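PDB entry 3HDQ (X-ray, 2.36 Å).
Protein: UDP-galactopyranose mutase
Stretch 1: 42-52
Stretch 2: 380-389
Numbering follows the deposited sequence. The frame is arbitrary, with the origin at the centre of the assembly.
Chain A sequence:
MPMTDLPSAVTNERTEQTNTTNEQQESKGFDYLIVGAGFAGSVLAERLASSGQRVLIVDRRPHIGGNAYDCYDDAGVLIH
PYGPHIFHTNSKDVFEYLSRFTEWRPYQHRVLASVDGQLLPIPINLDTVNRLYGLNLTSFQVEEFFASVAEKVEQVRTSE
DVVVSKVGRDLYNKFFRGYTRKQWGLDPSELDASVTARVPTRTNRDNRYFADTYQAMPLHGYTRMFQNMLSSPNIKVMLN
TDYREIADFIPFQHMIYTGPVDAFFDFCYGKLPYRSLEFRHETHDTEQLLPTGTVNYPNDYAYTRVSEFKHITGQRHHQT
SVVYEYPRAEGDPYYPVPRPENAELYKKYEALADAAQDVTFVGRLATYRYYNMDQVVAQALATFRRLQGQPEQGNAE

Stretch 1 42-52: SVLAERLASSG
Stretch 2, residues 380-389: ALATFRRLQG

Two helices far apart in sequence can pack closely without a single hydrogen bond between them, and this pair from UDP-galactopyranose mutase illustrates how. Helix runs from before residue 42 and from before residue 380, with phi and psi near -65° and -40° through Ala49 and Leu387; Ser50 is at -70° and -20°, Gln388 at -79° and -13°. The N-to-C directions differ by 38°, a signed crossing angle of -38°, and the axes approach to 9.0 Å. The register is set by Leu44 and Ala380, whose CA atoms lie 6.0 Å apart. The contact buries 484 Å², both sides summed.

Apolar packing begins where the backbones are close. The small side chain of Ala380 points toward the first helix, and Val43 (chi1 t) answers it, its CG1 lying 3.6 Å from Ala380 CB and 3.7 Å from Leu381 CD2; Leu381 is m, t. Leu44 (m, chi2 154°) is a classic knob, seated among Ala380, Thr383, Phe384 and Leu387. Although the CA-to-CB bond of Leu44 runs sideways, its end reaches into the hole: Leu44 CD2 is 3.6 Å from Ala380 O, 3.8 Å from Phe384 CB and 4.3 Å from Leu387 CD2, while Leu44 CD1 lies 4.2 Å from Thr383 CG2. Thr383 has chi1 m; Leu387 sits between wells, at -95° and -16°.

Aromatic contacts centre on Phe384 (chi1 t, chi2 64°), which points toward the first helix. Arg47 CB stands 3.5 Å from the centroid of the Phe384 ring and 9° off its normal, a CH-pi contact over one face. The edge is occupied differently: Leu48 CD1 approaches Phe384 CE1 at 3.7 Å, with Leu48 at chi1 -88° and chi2 -30°, and Ser51 OG lies 4.3 Å from the same CE1.

The side-chain hydrogen bonds described here lie within the first stretch; Glu46 also bonds elsewhere in the structure. Arg47 (m, m, p, chi4 -152°) folds back onto Glu46 (t, m, chi3 -37°) in a two-pronged salt bridge: NE of Arg47 donates to OE1 of Glu46 at 2.8 Å, and Arg47 NH1 to Glu46 OE2 at 2.9 Å. Ser50 OG and Ser51 OG, both with chi1 p, donate to Arg47 O at 2.8 Å and Leu48 O at 2.7 Å respectively. Across the contact, Ser51 CB is merely 4.0 Å from Gln388 OE1, Gln388 having chi angles of -64°, -87° and -81°. Gly52, at phi 96° and psi 14°, completes a Schellman motif, its N donating to Ala49 O at 3.0 Å; a CB there would be jammed against the preceding carbonyl oxygen.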

# COMPACT_ATOMS: atom_id res chain seq x y z
N SER A 42 10.56 -3.97 -12.13
CA SER A 42 10.80 -4.55 -10.81
C SER A 42 11.68 -5.78 -10.86
O SER A 42 12.48 -6.01 -9.97
CB SER A 42 9.47 -4.88 -10.13
OG SER A 42 8.70 -3.72 -9.96
N VAL A 43 11.52 -6.61 -11.89
CA VAL A 43 12.35 -7.79 -12.02
C VAL A 43 13.78 -7.37 -12.28
O VAL A 43 14.71 -7.91 -11.69
CB VAL A 43 11.87 -8.72 -13.16
CG1 VAL A 43 12.93 -9.79 -13.45
CG2 VAL A 43 10.55 -9.37 -12.79
N LEU A 44 13.97 -6.38 -13.15
CA LEU A 44 15.32 -5.87 -13.41
C LEU A 44 15.90 -5.11 -12.20
O LEU A 44 17.09 -5.18 -11.92
CB LEU A 44 15.35 -5.04 -14.69
CG LEU A 44 15.47 -5.90 -15.96
CD1 LEU A 44 14.88 -5.21 -17.18
CD2 LEU A 44 16.94 -6.30 -16.20
N ALA A 45 15.04 -4.42 -11.47
CA ALA A 45 15.50 -3.76 -10.25
C ALA A 45 15.99 -4.80 -9.25
O ALA A 45 17.03 -4.62 -8.61
CB ALA A 45 14.41 -2.90 -9.65
N GLU A 46 15.25 -5.89 -9.11
CA GLU A 46 15.62 -6.93 -8.16
C GLU A 46 16.92 -7.64 -8.54
O GLU A 46 17.81 -7.82 -7.71
CB GLU A 46 14.48 -7.95 -7.99
CG GLU A 46 14.73 -9.01 -6.91
CD GLU A 46 15.54 -10.19 -7.42
OE1 GLU A 46 15.33 -10.61 -8.59
OE2 GLU A 46 16.37 -10.72 -6.66
N ARG A 47 17.02 -8.05 -9.81
CA ARG A 47 18.21 -8.72 -10.32
C ARG A 47 19.45 -7.83 -10.22
O ARG A 47 20.47 -8.26 -9.70
CB ARG A 47 18.01 -9.18 -11.76
CG ARG A 47 16.96 -10.28 -11.93
CD ARG A 47 17.48 -11.64 -11.44
NE ARG A 47 17.53 -11.69 -9.98
CZ ARG A 47 18.38 -12.44 -9.28
NH1 ARG A 47 18.35 -12.42 -7.96
NH2 ARG A 47 19.26 -13.19 -9.92
N LEU A 48 19.36 -6.61 -10.73
CA LEU A 48 20.51 -5.71 -10.69
C LEU A 48 20.92 -5.43 -9.23
O LEU A 48 22.11 -5.39 -8.91
CB LEU A 48 20.21 -4.40 -11.44
CG LEU A 48 20.43 -4.17 -12.95
CD1 LEU A 48 21.58 -4.98 -13.55
CD2 LEU A 48 19.16 -4.31 -13.78
N ALA A 49 19.93 -5.27 -8.36
CA ALA A 49 20.19 -4.97 -6.94
C ALA A 49 20.97 -6.09 -6.26
O ALA A 49 21.87 -5.83 -5.45
CB ALA A 49 18.88 -4.73 -6.21
N SER A 50 20.61 -7.33 -6.59
CA SER A 50 21.21 -8.49 -5.95
C SER A 50 22.66 -8.66 -6.41
O SER A 50 23.45 -9.33 -5.75
CB SER A 50 20.43 -9.75 -6.30
OG SER A 50 20.74 -10.16 -7.63
N SER A 51 23.01 -8.05 -7.54
CA SER A 51 24.38 -8.13 -8.03
C SER A 51 25.20 -6.93 -7.56
O SER A 51 26.36 -6.79 -7.93
CB SER A 51 24.41 -8.21 -9.56
OG SER A 51 23.90 -7.02 -10.13
N GLY A 52 24.59 -6.08 -6.74
CA GLY A 52 25.31 -5.00 -6.08
C GLY A 52 25.24 -3.66 -6.79
O GLY A 52 26.00 -2.74 -6.49
N ALA A 380 12.39 -9.84 -18.96
CA ALA A 380 13.23 -9.10 -18.02
C ALA A 380 14.44 -9.91 -17.54
O ALA A 380 15.55 -9.39 -17.44
CB ALA A 380 12.39 -8.60 -16.83
N LEU A 381 14.22 -11.20 -17.25
CA LEU A 381 15.30 -12.08 -16.82
C LEU A 381 16.32 -12.22 -17.93
O LEU A 381 17.52 -12.24 -17.66
CB LEU A 381 14.77 -13.47 -16.44
CG LEU A 381 13.86 -13.51 -15.21
CD1 LEU A 381 13.33 -14.92 -14.99
CD2 LEU A 381 14.60 -13.00 -13.98
N ALA A 382 15.85 -12.32 -19.17
CA ALA A 382 16.76 -12.49 -20.30
C ALA A 382 17.53 -11.20 -20.58
O ALA A 382 18.69 -11.24 -20.98
CB ALA A 382 16.00 -12.95 -21.55
N THR A 383 16.89 -10.06 -20.36
CA THR A 383 17.56 -8.78 -20.50
C THR A 383 18.66 -8.65 -19.44
O THR A 383 19.74 -8.13 -19.72
CB THR A 383 16.58 -7.59 -20.39
OG1 THR A 383 15.68 -7.62 -21.50
CG2 THR A 383 17.31 -6.26 -20.41
N PHE A 384 18.39 -9.15 -18.23
CA PHE A 384 19.38 -9.09 -17.16
C PHE A 384 20.64 -9.86 -17.53
O PHE A 384 21.75 -9.35 -17.37
CB PHE A 384 18.80 -9.60 -15.83
CG PHE A 384 19.82 -9.72 -14.73
CD1 PHE A 384 20.47 -8.59 -14.24
CD2 PHE A 384 20.14 -10.97 -14.19
CE1 PHE A 384 21.42 -8.70 -13.24
CE2 PHE A 384 21.08 -11.09 -13.18
CZ PHE A 384 21.72 -9.95 -12.70
N ARG A 385 20.47 -11.09 -18.01
CA ARG A 385 21.61 -11.89 -18.47
C ARG A 385 22.40 -11.20 -19.59
O ARG A 385 23.63 -11.32 -19.65
CB ARG A 385 21.15 -13.28 -18.93
CG ARG A 385 20.96 -14.27 -17.80
CD ARG A 385 20.48 -15.62 -18.32
NE ARG A 385 19.04 -15.82 -18.12
CZ ARG A 385 18.12 -15.76 -19.09
NH1 ARG A 385 18.48 -15.50 -20.34
NH2 ARG A 385 16.84 -15.96 -18.80
N ARG A 386 21.72 -10.49 -20.48
CA ARG A 386 22.44 -9.72 -21.49
C ARG A 386 23.20 -8.53 -20.89
O ARG A 386 24.36 -8.32 -21.21
CB ARG A 386 21.52 -9.27 -22.63
CG ARG A 386 21.08 -10.41 -23.54
CD ARG A 386 20.66 -9.89 -24.90
NE ARG A 386 19.84 -8.70 -24.76
CZ ARG A 386 18.52 -8.71 -24.57
NH1 ARG A 386 17.86 -9.87 -24.49
NH2 ARG A 386 17.86 -7.56 -24.45
N LEU A 387 22.57 -7.76 -20.01
CA LEU A 387 23.28 -6.66 -19.35
C LEU A 387 24.53 -7.18 -18.66
O LEU A 387 25.55 -6.51 -18.64
CB LEU A 387 22.41 -5.95 -18.31
CG LEU A 387 21.61 -4.68 -18.64
CD1 LEU A 387 22.08 -4.04 -19.93
CD2 LEU A 387 20.12 -4.99 -18.72
N GLN A 388 24.45 -8.35 -18.07
CA GLN A 388 25.55 -8.88 -17.30
C GLN A 388 26.65 -9.47 -18.13
O GLN A 388 27.70 -9.75 -17.62
CB GLN A 388 25.04 -9.92 -16.34
CG GLN A 388 24.12 -9.40 -15.33
CD GLN A 388 24.81 -8.87 -14.12
OE1 GLN A 388 25.18 -9.60 -13.24
NE2 GLN A 388 24.95 -7.59 -14.08
N GLY A 389 26.39 -9.67 -19.40
CA GLY A 389 27.32 -10.27 -20.31
C GLY A 389 28.14 -9.23 -21.01
O GLY A 389 27.92 -8.99 -22.17